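Local coordinates for DNA-binding protein HU (Thermotoga maritima, PDB 1B8Z) that binds and wraps DNA as a histone-like protein, stabilising the double helix against denaturation under extreme environmental conditions, at residues N2-E5 with L6-V10. Numbering follows the deposited sequence.
Sequences NKKE and LIDRV
Leu-6 N donates to Asn-2 O at 3.0 Å, closing the first turn of helix 3-14, the first helix of the HU fold, and three more bonds of the same i to i+4 kind follow: Ile-7 to Lys-3, Asp-8 to Lys-4 and Arg-9 to Glu-5. Ahead of them Asn-2 and Glu-5 form a capping box. Asn-2 OD1 accepts from Glu-5 N at 3.1 Å, almost in line with its own C=O; chi1 of 58° with a small chi2 brings it there. In return Glu-5 OE1 takes the Asn-2 backbone N-H at 3.0 Å, on its anti side and 28° out of the carboxylate plane. Lys-4 O does double duty: besides Asp-8 N it accepts from a water, at 2.9 Å. The same water lies 2.5 Å from Asp-8 OD1, unusually short, so that leg's exact geometry needs caution. OD1 also forms a salt bridge with Lys-18, whereas Lys-4 NZ stays 5.5 Å from Asp-8 OD2. On the inner side the extended Lys-3 chain passes its CG 4.0 Å from Ile-7 CD1. Ile-7 packs on Leu-25 of helix 18-37, and Leu-6 meets Thr-31 of the second subunit of the dimer. The box thus satisfies Glu-5 N and Asn-2 N; salt bridges of opposite sense, Lys-3 to Asp-26 and Asp-8 to Lys-18, join helices 3-14 and 18-37, and the Glu-5 carboxylate is probably stabilised by the partial positive charge of the helix N-terminus.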
loop_
_atom_site.group_PDB
_atom_site.type_symbol
_atom_site.label_atom_id
_atom_site.label_comp_id
_atom_site.label_asym_id
_atom_site.label_seq_id
_atom_site.Cartn_x
_atom_site.Cartn_y
_atom_site.Cartn_z
ATOM N N ASN B 2 5.546 2.934 11.899
ATOM C CA ASN B 2 4.197 3.415 11.807
ATOM C C ASN B 2 4.063 4.270 10.533
ATOM O O ASN B 2 5.004 4.373 9.741
ATOM C CB ASN B 2 3.686 4.207 13.013
ATOM C CG ASN B 2 4.518 5.416 13.329
ATOM O OD1 ASN B 2 5.263 5.948 12.507
ATOM N ND2 ASN B 2 4.410 5.901 14.576
ATOM N N LYS B 3 2.867 4.791 10.318
ATOM C CA LYS B 3 2.568 5.544 9.091
ATOM C C LYS B 3 3.425 6.772 8.934
ATOM O O LYS B 3 3.940 7.051 7.840
ATOM C CB LYS B 3 1.091 5.957 9.123
ATOM C CG LYS B 3 0.680 6.635 7.803
ATOM C CD LYS B 3 -0.809 6.962 7.961
ATOM C CE LYS B 3 -1.324 7.633 6.690
ATOM N NZ LYS B 3 -2.752 8.051 6.926
ATOM N N LYS B 4 3.659 7.478 10.044
ATOM C CA LYS B 4 4.527 8.670 9.941
ATOM C C LYS B 4 5.921 8.294 9.489
ATOM O O LYS B 4 6.484 9.005 8.629
ATOM C CB LYS B 4 4.581 9.390 11.297
ATOM C CG LYS B 4 5.593 10.539 11.243
ATOM C CD LYS B 4 5.805 11.171 12.608
ATOM C CE LYS B 4 6.666 12.424 12.478
ATOM N NZ LYS B 4 6.140 13.533 13.324
ATOM N N GLU B 5 6.518 7.234 10.023
ATOM C CA GLU B 5 7.865 6.853 9.635
ATOM C C GLU B 5 7.881 6.391 8.170
ATOM O O GLU B 5 8.847 6.613 7.434
ATOM C CB GLU B 5 8.459 5.759 10.511
ATOM C CG GLU B 5 8.604 6.107 11.979
ATOM C CD GLU B 5 8.943 4.871 12.804
ATOM O OE1 GLU B 5 8.023 4.105 13.179
ATOM O OE2 GLU B 5 10.155 4.716 13.072
ATOM N N LEU B 6 6.825 5.668 7.775
ATOM C CA LEU B 6 6.713 5.250 6.366
ATOM C C LEU B 6 6.738 6.468 5.457
ATOM O O LEU B 6 7.492 6.464 4.456
ATOM C CB LEU B 6 5.426 4.419 6.186
ATOM C CG LEU B 6 5.060 4.027 4.742
ATOM C CD1 LEU B 6 6.137 3.146 4.149
ATOM C CD2 LEU B 6 3.703 3.310 4.743
ATOM N N ILE B 7 5.953 7.490 5.743
ATOM C CA ILE B 7 5.928 8.714 4.940
ATOM C C ILE B 7 7.324 9.337 4.911
ATOM O O ILE B 7 7.782 9.696 3.822
ATOM C CB ILE B 7 4.870 9.688 5.462
ATOM C CG1 ILE B 7 3.454 9.129 5.172
ATOM C CG2 ILE B 7 5.010 11.069 4.814
ATOM C CD1 ILE B 7 2.396 9.821 6.011
ATOM N N ASP B 8 7.995 9.454 6.050
ATOM C CA ASP B 8 9.326 10.095 6.037
ATOM C C ASP B 8 10.329 9.318 5.213
ATOM O O ASP B 8 11.117 9.919 4.447
ATOM C CB ASP B 8 9.837 10.128 7.491
ATOM C CG ASP B 8 9.122 11.151 8.342
ATOM O OD1 ASP B 8 8.335 11.980 7.861
ATOM O OD2 ASP B 8 9.377 11.098 9.580
ATOM N N ARG B 9 10.334 7.990 5.273
ATOM C CA ARG B 9 11.267 7.161 4.533
ATOM C C ARG B 9 10.970 7.279 3.034
ATOM O O ARG B 9 11.903 7.383 2.235
ATOM C CB ARG B 9 11.210 5.687 4.914
ATOM C CG ARG B 9 11.625 5.436 6.366
ATOM C CD ARG B 9 11.793 3.940 6.604
ATOM N NE ARG B 9 12.273 3.690 7.968
ATOM C CZ ARG B 9 13.548 3.476 8.276
ATOM N NH1 ARG B 9 14.482 3.476 7.331
ATOM N NH2 ARG B 9 13.892 3.255 9.544
ATOM N N VAL B 10 9.677 7.212 2.691
ATOM C CA VAL B 10 9.370 7.317 1.256
ATOM C C VAL B 10 9.707 8.688 0.729
ATOM O O VAL B 10 10.217 8.809 -0.412
ATOM C CB VAL B 10 7.860 6.980 1.062
ATOM C CG1 VAL B 10 7.389 7.353 -0.348
ATOM C CG2 VAL B 10 7.652 5.519 1.377
HETATM O O HOH W 1 5.905 11.834 8.295
#